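Local coordinates for protein thiamine pyrophosphokinase (Bacillus subtilis, PDB 3LM8) that transfers a diphosphate group from ATP to thiamine, yielding thiamine diphosphate and AMP, and thereby serves thiamine salvage, at residues Thr80-Ala85 with Ile114-Lys119; Trp88-Gln93 with Ile125-Ile130; Asn5-Gly10 with Pro16-Tyr21. The protein carries 1 engineered substitution. One frame throughout, in Å; residues are numbered along the deposited sequence.

Contact 1: residues Thr80-Ala85 with Ile114-Lys119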
ATOM      1  N   THR A  80     -14.583  -6.340   1.901  1.00 49.68           N
ATOM      2  CA  THR A  80     -13.504  -7.239   1.516  1.00 41.09           C
ATOM      3  C   THR A  80     -12.722  -7.645   2.765  1.00 36.53           C
ATOM      4  O   THR A  80     -12.774  -6.960   3.790  1.00 29.26           O
ATOM      5  CB  THR A  80     -12.542  -6.566   0.521  1.00 52.44           C
ATOM      6  OG1 THR A  80     -13.269  -6.151  -0.642  1.00 56.77           O
ATOM      7  CG2 THR A  80     -11.450  -7.539   0.100  1.00 61.23           C
ATOM      8  N   ASP A  81     -12.013  -8.766   2.683  1.00 36.87           N
ATOM      9  CA  ASP A  81     -11.218  -9.240   3.807  1.00 31.52           C
ATOM     10  C   ASP A  81     -10.190  -8.165   4.138  1.00 31.76           C
ATOM     11  O   ASP A  81     -10.027  -7.767   5.294  1.00 25.87           O
ATOM     12  CB  ASP A  81     -10.500 -10.535   3.433  1.00 41.13           C
ATOM     13  CG  ASP A  81     -11.448 -11.602   2.924  1.00 62.92           C
ATOM     14  OD1 ASP A  81     -12.513 -11.794   3.546  1.00 67.05           O
ATOM     15  OD2 ASP A  81     -11.125 -12.255   1.908  1.00 67.11           O
ATOM     16  N   LEU A  82      -9.506  -7.701   3.096  1.00 32.95           N
ATOM     17  CA  LEU A  82      -8.488  -6.671   3.209  1.00 37.69           C
ATOM     18  C   LEU A  82      -9.130  -5.420   3.808  1.00 41.60           C
ATOM     19  O   LEU A  82      -8.639  -4.858   4.789  1.00 41.79           O
ATOM     20  CB  LEU A  82      -7.907  -6.387   1.813  1.00 35.48           C
ATOM     21  CG  LEU A  82      -6.702  -5.461   1.578  1.00 31.08           C
ATOM     22  CD1 LEU A  82      -7.168  -4.060   1.234  1.00 31.01           C
ATOM     23  CD2 LEU A  82      -5.798  -5.468   2.809  1.00 30.03           C
ATOM     24  N   ASP A  83     -10.246  -5.004   3.223  1.00 45.88           N
ATOM     25  CA  ASP A  83     -10.960  -3.830   3.692  1.00 42.21           C
ATOM     26  C   ASP A  83     -11.247  -3.914   5.184  1.00 37.08           C
ATOM     27  O   ASP A  83     -11.186  -2.909   5.896  1.00 35.44           O
ATOM     28  CB  ASP A  83     -12.261  -3.674   2.911  1.00 49.57           C
ATOM     29  CG  ASP A  83     -13.160  -2.601   3.486  1.00 54.33           C
ATOM     30  OD1 ASP A  83     -12.686  -1.466   3.716  1.00 47.43           O
ATOM     31  OD2 ASP A  83     -14.351  -2.897   3.700  1.00 62.70           O
ATOM     32  N   LEU A  84     -11.554  -5.118   5.655  1.00 28.84           N
ATOM     33  CA  LEU A  84     -11.855  -5.331   7.066  1.00 36.37           C
ATOM     34  C   LEU A  84     -10.608  -5.250   7.933  1.00 42.17           C
ATOM     35  O   LEU A  84     -10.645  -4.708   9.039  1.00 44.76           O
ATOM     36  CB  LEU A  84     -12.529  -6.691   7.270  1.00 39.55           C
ATOM     37  CG  LEU A  84     -12.664  -7.148   8.728  1.00 39.29           C
ATOM     38  CD1 LEU A  84     -13.239  -6.020   9.591  1.00 45.53           C
ATOM     39  CD2 LEU A  84     -13.549  -8.389   8.790  1.00 36.28           C
ATOM     40  N   ALA A  85      -9.513  -5.803   7.421  1.00 43.59           N
ATOM     41  CA  ALA A  85      -8.236  -5.807   8.124  1.00 33.47           C
ATOM     42  C   ALA A  85      -7.729  -4.383   8.328  1.00 29.35           C
ATOM     43  O   ALA A  85      -7.082  -4.080   9.334  1.00 31.40           O
ATOM     44  CB  ALA A  85      -7.219  -6.612   7.333  1.00 29.46           C
ATOM     45  N   ILE A 114      -6.736   0.407  -4.199  1.00 11.24           N
ATOM     46  CA  ILE A 114      -6.493   1.833  -4.404  1.00 14.14           C
ATOM     47  C   ILE A 114      -7.524   2.687  -3.662  1.00 27.21           C
ATOM     48  O   ILE A 114      -7.182   3.684  -3.022  1.00 39.59           O
ATOM     49  CB  ILE A 114      -6.534   2.171  -5.896  1.00 24.09           C
ATOM     50  CG1 ILE A 114      -5.203   1.779  -6.538  1.00 30.34           C
ATOM     51  CG2 ILE A 114      -6.857   3.655  -6.098  1.00 25.70           C
ATOM     52  CD1 ILE A 114      -4.035   2.614  -6.053  1.00 28.05           C
ATOM     53  N   GLN A 115      -8.789   2.298  -3.745  1.00 28.53           N
ATOM     54  CA  GLN A 115      -9.836   3.038  -3.056  1.00 29.14           C
ATOM     55  C   GLN A 115      -9.568   3.000  -1.555  1.00 31.46           C
ATOM     56  O   GLN A 115      -9.868   3.954  -0.839  1.00 30.21           O
ATOM     57  CB  GLN A 115     -11.203   2.423  -3.336  1.00 33.03           C
ATOM     58  CG  GLN A 115     -11.521   2.239  -4.812  1.00 47.88           C
ATOM     59  CD  GLN A 115     -11.686   3.552  -5.554  1.00 50.51           C
ATOM     60  OE1 GLN A 115     -10.787   3.988  -6.277  1.00 47.34           O
ATOM     61  NE2 GLN A 115     -12.845   4.193  -5.374  1.00 49.92           N
ATOM     62  N   LEU A 116      -9.008   1.891  -1.078  1.00 23.99           N
ATOM     63  CA  LEU A 116      -8.699   1.739   0.342  1.00 22.67           C
ATOM     64  C   LEU A 116      -7.856   2.906   0.852  1.00 27.07           C
ATOM     65  O   LEU A 116      -8.023   3.345   1.989  1.00 29.82           O
ATOM     66  CB  LEU A 116      -7.938   0.424   0.595  1.00 23.84           C
ATOM     67  CG  LEU A 116      -8.671  -0.926   0.495  1.00 32.28           C
ATOM     68  CD1 LEU A 116      -9.791  -0.978   1.505  1.00 28.39           C
ATOM     69  CD2 LEU A 116      -9.237  -1.117  -0.889  1.00 43.00           C
ATOM     70  N   LEU A 117      -6.946   3.396   0.016  1.00 26.44           N
ATOM     71  CA  LEU A 117      -6.079   4.504   0.398  1.00 27.77           C
ATOM     72  C   LEU A 117      -6.870   5.774   0.740  1.00 35.99           C
ATOM     73  O   LEU A 117      -6.410   6.632   1.512  1.00 30.33           O
ATOM     74  CB  LEU A 117      -5.116   4.809  -0.741  1.00 25.01           C
ATOM     75  CG  LEU A 117      -4.125   3.707  -1.080  1.00 31.07           C
ATOM     76  CD1 LEU A 117      -3.492   3.985  -2.440  1.00 28.26           C
ATOM     77  CD2 LEU A 117      -3.085   3.631   0.018  1.00 30.15           C
ATOM     78  N   TYR A 118      -8.051   5.884   0.139  1.00 40.43           N
ATOM     79  CA  TYR A 118      -8.926   7.024   0.345  1.00 32.78           C
ATOM     80  C   TYR A 118      -9.354   7.074   1.799  1.00 40.39           C
ATOM     81  O   TYR A 118      -9.423   8.142   2.400  1.00 53.06           O
ATOM     82  CB  TYR A 118     -10.162   6.919  -0.556  1.00 42.11           C
ATOM     83  CG  TYR A 118     -11.012   8.166  -0.535  1.00 49.35           C
ATOM     84  CD1 TYR A 118     -10.526   9.364  -1.044  1.00 46.52           C
ATOM     85  CD2 TYR A 118     -12.272   8.170   0.067  1.00 50.74           C
ATOM     86  CE1 TYR A 118     -11.261  10.537  -0.947  1.00 44.78           C
ATOM     87  CE2 TYR A 118     -13.019   9.346   0.169  1.00 47.76           C
ATOM     88  CZ  TYR A 118     -12.500  10.526  -0.338  1.00 41.18           C
ATOM     89  OH  TYR A 118     -13.190  11.706  -0.208  1.00 39.58           O
ATOM     90  N   LYS A 119      -9.631   5.903   2.359  1.00 43.10           N
ATOM     91  CA  LYS A 119     -10.058   5.772   3.747  1.00 53.43           C
ATOM     92  C   LYS A 119      -8.939   6.205   4.690  1.00 51.29           C
ATOM     93  O   LYS A 119      -9.176   6.520   5.852  1.00 60.67           O
ATOM     94  CB  LYS A 119     -10.438   4.315   4.021  1.00 65.06           C
ATOM     95  CG  LYS A 119     -11.178   4.062   5.319  1.00 71.61           C
ATOM     96  CD  LYS A 119     -11.646   2.615   5.373  1.00 77.81           C
ATOM     97  CE  LYS A 119     -12.710   2.397   6.436  1.00 78.27           C
ATOM     98  NZ  LYS A 119     -13.308   1.034   6.325  1.00 79.68           N
TER
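Leu82 and Leu116 make the apolar part of a helix-helix contact in which the same leucine serves two neighbours. The CD1 methyl of Leu82 is aimed at the branch point of Leu116, lying 3.6 Å from Leu116 CG, with both methyls of that side chain a little farther off. Leu82 gets there because its CG stands anti to the backbone N (chi1 -173°), which turns the end of the side chain toward helix 114-119. Leu116 reaches back with its CD1, which lies 3.8 Å from Asp83 CA and 3.9 Å from Asp83 CB, so the methyl rests on the root of the aspartate. Were Leu116 an alanine, Leu82 CD1 would probably lose its mate and a gap would be likely to open between the helices beside Asp83.

The polar part lies next to this. Lys119, extended beyond CG, crosses Asp83 at about a right angle and brings NZ to 3.7 Å from Asp83 OD1, a long salt bridge made by a poorly ordered side chain. Its stronger partner is Asp87, one helical turn on, and the two carboxylates would probably share the ammonium charge. Asp83 OD2 has a separate hydrogen bond to Gln79.

The axes of helix 81-85 and helix 114-119 approach to 10.9 Å and run nearly parallel, at 20°, and side chains bridge the distance between them, Leu116 reaching as far as the backbone of Asp83. Such side-by-side helices, each packed on strands of a largely parallel sheet, mark the Rossmann-like alpha/beta layering of the thiamine pyrophosphokinase catalytic domain.

Contact 2: residues Trp88-Gln93 with Ile125-Ile130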
ATOM      1  N   TRP A  88      -9.231  -2.618  11.413  1.00 24.64           N
ATOM      2  CA  TRP A  88      -8.578  -3.132  12.613  1.00 22.58           C
ATOM      3  C   TRP A  88      -7.255  -2.406  12.835  1.00 44.29           C
ATOM      4  O   TRP A  88      -6.905  -2.054  13.966  1.00 52.74           O
ATOM      5  CB  TRP A  88      -8.316  -4.628  12.449  1.00 27.57           C
ATOM      6  CG  TRP A  88      -7.769  -5.293  13.669  1.00 32.56           C
ATOM      7  CD1 TRP A  88      -8.481  -5.884  14.669  1.00 33.48           C
ATOM      8  CD2 TRP A  88      -6.390  -5.424  14.026  1.00 46.45           C
ATOM      9  NE1 TRP A  88      -7.632  -6.377  15.628  1.00 41.22           N
ATOM     10  CE2 TRP A  88      -6.340  -6.107  15.260  1.00 43.17           C
ATOM     11  CE3 TRP A  88      -5.191  -5.027  13.424  1.00 52.70           C
ATOM     12  CZ2 TRP A  88      -5.137  -6.403  15.907  1.00 46.92           C
ATOM     13  CZ3 TRP A  88      -3.993  -5.322  14.070  1.00 51.37           C
ATOM     14  CH2 TRP A  88      -3.977  -6.003  15.299  1.00 49.30           C
ATOM     15  N   ALA A  89      -6.524  -2.191  11.744  1.00 44.62           N
ATOM     16  CA  ALA A  89      -5.231  -1.519  11.799  1.00 31.36           C
ATOM     17  C   ALA A  89      -5.341  -0.000  12.022  1.00 32.43           C
ATOM     18  O   ALA A  89      -4.578   0.565  12.812  1.00 30.84           O
ATOM     19  CB  ALA A  89      -4.447  -1.816  10.535  1.00 21.54           C
ATOM     20  N   LEU A  90      -6.277   0.656  11.334  1.00 32.72           N
ATOM     21  CA  LEU A  90      -6.458   2.097  11.513  1.00 35.76           C
ATOM     22  C   LEU A  90      -6.849   2.352  12.962  1.00 32.78           C
ATOM     23  O   LEU A  90      -6.416   3.322  13.580  1.00 31.92           O
ATOM     24  CB  LEU A  90      -7.541   2.645  10.571  1.00 31.07           C
ATOM     25  CG  LEU A  90      -7.152   2.733   9.087  1.00 31.78           C
ATOM     26  CD1 LEU A  90      -8.318   3.226   8.265  1.00 31.97           C
ATOM     27  CD2 LEU A  90      -5.972   3.660   8.922  1.00 38.03           C
ATOM     28  N   GLU A  91      -7.656   1.464  13.517  1.00 33.17           N
ATOM     29  CA  GLU A  91      -8.067   1.621  14.899  1.00 40.62           C
ATOM     30  C   GLU A  91      -6.821   1.636  15.797  1.00 35.19           C
ATOM     31  O   GLU A  91      -6.637   2.555  16.601  1.00 31.61           O
ATOM     32  CB  GLU A  91      -9.017   0.487  15.281  1.00 42.41           C
ATOM     33  CG  GLU A  91      -9.669   0.617  16.638  1.00 45.21           C
ATOM     34  CD  GLU A  91      -8.816   0.056  17.757  1.00 48.63           C
ATOM     35  OE1 GLU A  91      -8.295  -1.067  17.588  1.00 53.07           O
ATOM     36  OE2 GLU A  91      -8.680   0.726  18.806  1.00 40.85           O
ATOM     37  N   LYS A  92      -5.948   0.643  15.642  1.00 33.86           N
ATOM     38  CA  LYS A  92      -4.729   0.580  16.452  1.00 31.55           C
ATOM     39  C   LYS A  92      -3.946   1.888  16.391  1.00 30.28           C
ATOM     40  O   LYS A  92      -3.152   2.184  17.278  1.00 26.25           O
ATOM     41  CB  LYS A  92      -3.820  -0.562  15.986  1.00 36.67           C
ATOM     42  CG  LYS A  92      -4.428  -1.949  16.106  1.00 46.77           C
ATOM     43  CD  LYS A  92      -4.668  -2.347  17.553  1.00 51.17           C
ATOM     44  CE  LYS A  92      -5.482  -3.640  17.628  1.00 70.71           C
ATOM     45  NZ  LYS A  92      -6.787  -3.536  16.898  1.00 75.98           N
ATOM     46  N   GLN A  93      -4.170   2.669  15.342  1.00 41.43           N
ATOM     47  CA  GLN A  93      -3.474   3.942  15.171  1.00 42.37           C
ATOM     48  C   GLN A  93      -1.958   3.825  15.183  1.00 47.29           C
ATOM     49  O   GLN A  93      -1.297   4.235  16.135  1.00 52.43           O
ATOM     50  CB  GLN A  93      -3.909   4.953  16.244  1.00 44.76           C
ATOM     51  CG  GLN A  93      -5.216   5.652  15.928  1.00 49.70           C
ATOM     52  CD  GLN A  93      -5.607   6.661  16.982  1.00 57.92           C
ATOM     53  OE1 GLN A  93      -5.850   6.308  18.136  1.00 50.70           O
ATOM     54  NE2 GLN A  93      -5.670   7.929  16.592  1.00 65.57           N
ATOM     55  N   ILE A 125      -3.558   8.962   8.232  1.00 54.99           N
ATOM     56  CA  ILE A 125      -2.609   7.938   8.650  1.00 39.89           C
ATOM     57  C   ILE A 125      -1.900   7.445   7.391  1.00 37.02           C
ATOM     58  O   ILE A 125      -2.545   7.071   6.415  1.00 42.02           O
ATOM     59  CB  ILE A 125      -3.310   6.735   9.312  1.00 33.02           C
ATOM     60  CG1 ILE A 125      -4.072   7.180  10.557  1.00 35.63           C
ATOM     61  CG2 ILE A 125      -2.275   5.688   9.692  1.00 37.54           C
ATOM     62  CD1 ILE A 125      -4.808   6.053  11.247  1.00 39.09           C
ATOM     63  N   LYS A 126      -0.572   7.455   7.409  1.00 36.49           N
ATOM     64  CA  LYS A 126       0.192   7.003   6.259  1.00 38.35           C
ATOM     65  C   LYS A 126      -0.110   5.545   5.936  1.00 35.72           C
ATOM     66  O   LYS A 126       0.068   4.648   6.773  1.00 25.40           O
ATOM     67  CB  LYS A 126       1.687   7.195   6.515  1.00 51.05           C
ATOM     68  CG  LYS A 126       2.095   8.661   6.543  1.00 60.00           C
ATOM     69  CD  LYS A 126       3.524   8.867   7.012  1.00 65.11           C
ATOM     70  CE  LYS A 126       3.896  10.344   6.958  1.00 68.04           C
ATOM     71  NZ  LYS A 126       2.891  11.192   7.663  1.00 63.75           N
ATOM     72  N   ILE A 127      -0.589   5.328   4.715  1.00 37.74           N
ATOM     73  CA  ILE A 127      -0.927   4.000   4.216  1.00 28.77           C
ATOM     74  C   ILE A 127      -0.209   3.824   2.888  1.00 27.32           C
ATOM     75  O   ILE A 127      -0.565   4.439   1.887  1.00 29.78           O
ATOM     76  CB  ILE A 127      -2.442   3.871   3.992  1.00 20.01           C
ATOM     77  CG1 ILE A 127      -3.186   4.239   5.284  1.00 22.32           C
ATOM     78  CG2 ILE A 127      -2.786   2.455   3.538  1.00  7.98           C
ATOM     79  CD1 ILE A 127      -4.697   4.153   5.170  1.00 26.60           C
ATOM     80  N   ARG A 128       0.815   2.991   2.880  1.00 25.12           N
ATOM     81  CA  ARG A 128       1.596   2.768   1.666  1.00 23.45           C
ATOM     82  C   ARG A 128       1.306   1.388   1.104  1.00 25.56           C
ATOM     83  O   ARG A 128       1.272   0.421   1.857  1.00 26.62           O
ATOM     84  CB  ARG A 128       3.090   2.902   2.003  1.00 25.01           C
ATOM     85  CG  ARG A 128       4.022   2.400   0.931  1.00 39.44           C
ATOM     86  CD  ARG A 128       5.485   2.503   1.355  1.00 38.64           C
ATOM     87  NE  ARG A 128       5.935   3.884   1.496  1.00 37.97           N
ATOM     88  CZ  ARG A 128       6.204   4.470   2.658  1.00 41.34           C
ATOM     89  NH1 ARG A 128       6.073   3.801   3.797  1.00 41.29           N
ATOM     90  NH2 ARG A 128       6.607   5.731   2.680  1.00 43.02           N
ATOM     91  N   LEU A 129       1.070   1.292  -0.202  1.00 31.48           N
ATOM     92  CA  LEU A 129       0.815  -0.019  -0.814  1.00 30.07           C
ATOM     93  C   LEU A 129       2.128  -0.442  -1.435  1.00 34.17           C
ATOM     94  O   LEU A 129       2.810   0.377  -2.038  1.00 42.42           O
ATOM     95  CB  LEU A 129      -0.250   0.051  -1.911  1.00 20.77           C
ATOM     96  CG  LEU A 129      -1.566   0.812  -1.701  1.00 30.71           C
ATOM     97  CD1 LEU A 129      -2.436   0.570  -2.935  1.00 14.50           C
ATOM     98  CD2 LEU A 129      -2.285   0.358  -0.427  1.00 40.84           C
ATOM     99  N   ILE A 130       2.486  -1.714  -1.301  1.00 27.02           N
ATOM    100  CA  ILE A 130       3.758  -2.180  -1.851  1.00 22.43           C
ATOM    101  C   ILE A 130       3.747  -3.522  -2.576  1.00 27.75           C
ATOM    102  O   ILE A 130       3.138  -4.493  -2.115  1.00 33.89           O
ATOM    103  CB  ILE A 130       4.815  -2.330  -0.753  1.00 29.62           C
ATOM    104  CG1 ILE A 130       4.918  -1.049   0.074  1.00 27.36           C
ATOM    105  CG2 ILE A 130       6.152  -2.699  -1.388  1.00 31.28           C
ATOM    106  CD1 ILE A 130       5.881  -1.174   1.233  1.00 23.24           C
TER
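Leu90 reaches down from its helix to meet Ile125 and Ile127 with a single methyl. CD2 is the atom that touches both: it lies 3.5 Å from Ile125 CD1 and 4.0 Å from Ile127 CD1, so it sits between the ends of two isoleucines that leave the chain on the same side. The two encounters differ in direction. Leu90 passes Ile125 at a slant, and CD2 also nears the branch carbon, 4.1 Å from Ile125 CB; against Ile127 it stands at about a right angle and meets only the far methyl. Both isoleucines have CG1 anti to the carbonyl carbon (chi1 -61° in Ile125, -54° in Ile127) and an extended second torsion, which carries each CD1 out toward the helix. Ile125 CD1 also brushes the backbone, 3.9 Å from Leu90 O.

This is helix-on-sheet packing in an alpha/beta domain. Helix 81-92 leads into strand 96-100, which is hydrogen-bonded to strand 126-131 through Ile97 and Ile99, and Leu90 also touches Ile97, so the leucine spans neighbouring parallel strands. Helix 107-122 covers the continuation of this face, with Leu117 packing on Ile127.

Beyond the interface, the helix keeps a polar cluster of its own. Lys92 folds back so that NZ lies 3.1 Å above the plane of the Trp88 ring, offset toward its rim, while Glu91 OE1 is approached by the same Lys92 NZ nearly end-on to its C-O bond, at 3.0 Å, as a salt bridge. A weak hydrogen bond runs from Lys92 NZ to Trp88 O. The indole makes an edge-to-face pair with Phe49.

Contact 3: residues Asn5-Gly10 with Pro16-Tyr21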
ATOM      1  N   ASN A   5       1.889  -4.146   9.161  1.00 15.93           N
ATOM      2  CA  ASN A   5       2.020  -4.643   7.792  1.00 19.72           C
ATOM      3  C   ASN A   5       0.970  -5.705   7.535  1.00 28.19           C
ATOM      4  O   ASN A   5       0.867  -6.692   8.278  1.00 13.08           O
ATOM      5  CB  ASN A   5       3.386  -5.272   7.533  1.00 16.05           C
ATOM      6  CG  ASN A   5       4.504  -4.281   7.591  1.00 16.42           C
ATOM      7  OD1 ASN A   5       4.283  -3.073   7.698  1.00 14.16           O
ATOM      8  ND2 ASN A   5       5.726  -4.786   7.523  1.00 11.12           N
ATOM      9  N   ILE A   6       0.212  -5.500   6.462  1.00 27.44           N
ATOM     10  CA  ILE A   6      -0.852  -6.404   6.062  1.00 18.16           C
ATOM     11  C   ILE A   6      -0.473  -7.056   4.743  1.00 24.34           C
ATOM     12  O   ILE A   6      -0.079  -6.371   3.789  1.00 24.51           O
ATOM     13  CB  ILE A   6      -2.150  -5.633   5.828  1.00 15.62           C
ATOM     14  CG1 ILE A   6      -2.444  -4.717   7.019  1.00 16.67           C
ATOM     15  CG2 ILE A   6      -3.269  -6.600   5.562  1.00 11.61           C
ATOM     16  CD1 ILE A   6      -3.656  -3.803   6.823  1.00 14.98           C
ATOM     17  N   VAL A   7      -0.596  -8.376   4.680  1.00 19.51           N
ATOM     18  CA  VAL A   7      -0.289  -9.103   3.452  1.00 16.20           C
ATOM     19  C   VAL A   7      -1.582  -9.723   2.921  1.00 23.57           C
ATOM     20  O   VAL A   7      -2.085 -10.704   3.469  1.00 25.97           O
ATOM     21  CB  VAL A   7       0.766 -10.202   3.711  1.00 11.78           C
ATOM     22  CG1 VAL A   7       1.027 -11.020   2.440  1.00  4.97           C
ATOM     23  CG2 VAL A   7       2.048  -9.552   4.189  1.00 31.11           C
ATOM     24  N   ALA A   8      -2.128  -9.116   1.867  1.00 21.72           N
ATOM     25  CA  ALA A   8      -3.359  -9.593   1.248  1.00 19.73           C
ATOM     26  C   ALA A   8      -3.032 -10.843   0.450  1.00 21.23           C
ATOM     27  O   ALA A   8      -1.863 -11.173   0.286  1.00 21.27           O
ATOM     28  CB  ALA A   8      -3.942  -8.521   0.338  1.00 10.95           C
ATOM     29  N   GLY A   9      -4.053 -11.513  -0.075  1.00 25.47           N
ATOM     30  CA  GLY A   9      -3.827 -12.754  -0.798  1.00 31.77           C
ATOM     31  C   GLY A   9      -3.589 -12.728  -2.292  1.00 33.15           C
ATOM     32  O   GLY A   9      -4.132 -13.570  -3.013  1.00 29.00           O
ATOM     33  N   GLY A  10      -2.780 -11.781  -2.761  1.00 35.59           N
ATOM     34  CA  GLY A  10      -2.482 -11.700  -4.180  1.00 36.87           C
ATOM     35  C   GLY A  10      -1.388 -12.695  -4.511  1.00 37.92           C
ATOM     36  O   GLY A  10      -0.872 -13.342  -3.604  1.00 32.91           O
ATOM     37  N   PRO A  16       7.298  -8.415  -2.625  1.00 20.07           N
ATOM     38  CA  PRO A  16       8.710  -8.257  -2.257  1.00 19.88           C
ATOM     39  C   PRO A  16       9.109  -9.160  -1.115  1.00 22.18           C
ATOM     40  O   PRO A  16       8.294  -9.897  -0.566  1.00 30.34           O
ATOM     41  CB  PRO A  16       8.805  -6.793  -1.809  1.00  4.87           C
ATOM     42  CG  PRO A  16       7.552  -6.159  -2.318  1.00 35.75           C
ATOM     43  CD  PRO A  16       6.529  -7.238  -2.196  1.00 24.18           C
ATOM     44  N   ASP A  17      10.379  -9.076  -0.753  1.00 18.31           N
ATOM     45  CA  ASP A  17      10.905  -9.823   0.370  1.00 26.06           C
ATOM     46  C   ASP A  17      10.269  -9.159   1.597  1.00 35.64           C
ATOM     47  O   ASP A  17      10.415  -7.948   1.821  1.00 35.69           O
ATOM     48  CB  ASP A  17      12.429  -9.676   0.411  1.00 31.12           C
ATOM     49  CG  ASP A  17      13.010  -9.967   1.781  1.00 42.81           C
ATOM     50  OD1 ASP A  17      14.022  -9.318   2.129  1.00 38.19           O
ATOM     51  OD2 ASP A  17      12.468 -10.841   2.501  1.00 44.66           O
ATOM     52  N   LEU A  18       9.536  -9.930   2.383  1.00 40.17           N
ATOM     53  CA  LEU A  18       8.915  -9.356   3.562  1.00 28.31           C
ATOM     54  C   LEU A  18       9.940  -9.302   4.702  1.00 26.08           C
ATOM     55  O   LEU A  18       9.962  -8.350   5.483  1.00 31.61           O
ATOM     56  CB  LEU A  18       7.687 -10.187   3.957  1.00 11.04           C
ATOM     57  CG  LEU A  18       6.681 -10.346   2.811  1.00 22.75           C
ATOM     58  CD1 LEU A  18       5.506 -11.230   3.239  1.00 17.09           C
ATOM     59  CD2 LEU A  18       6.197  -8.969   2.391  1.00 20.92           C
ATOM     60  N   THR A  19      10.793 -10.325   4.769  1.00 17.50           N
ATOM     61  CA  THR A  19      11.836 -10.442   5.786  1.00 23.57           C
ATOM     62  C   THR A  19      12.474  -9.106   6.176  1.00 28.28           C
ATOM     63  O   THR A  19      12.457  -8.719   7.349  1.00 26.00           O
ATOM     64  CB  THR A  19      12.954 -11.402   5.301  1.00 31.36           C
ATOM     65  OG1 THR A  19      12.429 -12.731   5.221  1.00 27.36           O
ATOM     66  CG2 THR A  19      14.137 -11.394   6.252  1.00 32.67           C
ATOM     67  N   GLY A  20      13.023  -8.404   5.188  1.00 18.96           N
ATOM     68  CA  GLY A  20      13.674  -7.133   5.452  1.00 16.38           C
ATOM     69  C   GLY A  20      12.769  -6.049   6.002  1.00 25.34           C
ATOM     70  O   GLY A  20      13.239  -4.976   6.401  1.00 23.00           O
ATOM     71  N   TYR A  21      11.470  -6.326   6.023  1.00 22.22           N
ATOM     72  CA  TYR A  21      10.487  -5.380   6.532  1.00 22.76           C
ATOM     73  C   TYR A  21      10.161  -5.694   7.988  1.00 17.76           C
ATOM     74  O   TYR A  21       9.385  -4.974   8.632  1.00 25.72           O
ATOM     75  CB  TYR A  21       9.206  -5.422   5.677  1.00 17.62           C
ATOM     76  CG  TYR A  21       9.249  -4.543   4.442  1.00 17.79           C
ATOM     77  CD1 TYR A  21       9.109  -3.156   4.545  1.00 24.81           C
ATOM     78  CD2 TYR A  21       9.433  -5.093   3.171  1.00 16.09           C
ATOM     79  CE1 TYR A  21       9.148  -2.335   3.413  1.00 24.54           C
ATOM     80  CE2 TYR A  21       9.475  -4.279   2.025  1.00 20.53           C
ATOM     81  CZ  TYR A  21       9.332  -2.902   2.155  1.00 25.72           C
ATOM     82  OH  TYR A  21       9.367  -2.091   1.037  1.00 33.44           O
TER
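Val7 and Leu18 meet because of how their first torsions are set: with chi1 at 177°, Val7 has CG1 anti to the backbone N and CG2 anti to the carbonyl carbon, and it is CG2 that faces the loop. Leu18, its CG anti to the carbonyl carbon (chi1 -55°) and its second torsion extended, sends CD1 to meet it. The two methyls, Val7 CG2 and Leu18 CD1, stand 4.0 Å apart, the side chains slanting past each other in ordinary apolar contact.

Asn5, two residues back on the strand and so on the same face, supplies the second point of touch. Its ND2 lies 3.8 Å from Tyr21 O and 4.0 Å from Tyr21 CB, so the amide nitrogen abuts the root of the tyrosine and not its ring; the planes of amide and ring are 83° apart. The other end of the amide is fixed elsewhere, since Asn5 OD1 accepts a hydrogen bond from Gln98 NE2, and this should limit how the group can turn.

On the loop side the chain is folded tightly. A backbone hydrogen bond from Tyr21 N to Leu18 O closes the 3-10 turn, which holds the two residues that face the strand close together, and Asp17 O lies in plane at the edge of the Tyr21 ring. The Leu18 side chain is about 6 Å from a bound magnesium ion.

Strand 3-7 is a central strand of the Rossmann-like catalytic domain, and residues 16-21, in the loop after it, fold back over one face of the sheet: Leu18 rests on Trp28 and Phe100, and Tyr21 pairs edge-to-face with Phe100 and touches Ile130. Val7 also packs on Thr37 and Leu38 of helix 33-41, while Ile6 faces helix 81-92 from the other side of the strand.

Overall arrangement
Following the chain from the N terminus, contact 3 comes first and is complete before the others begin: it closes a short loop, five residues between its segments, folding residues 16-21 back onto strand 3-7. Contacts 1 and 2 then cross, because each starts on helix 81-92 and their later segments, on helix 107-122 and strand 126-131, follow in the same order; 28 and 31 residues separate their respective ends. Together they tie one helix to its neighbour and to the sheet beneath. Strand 3-7 joins the three, with Ile6 packing on Leu82 and Ala89, while Ile130 reaches Pro16 and Tyr21 on the opposite face.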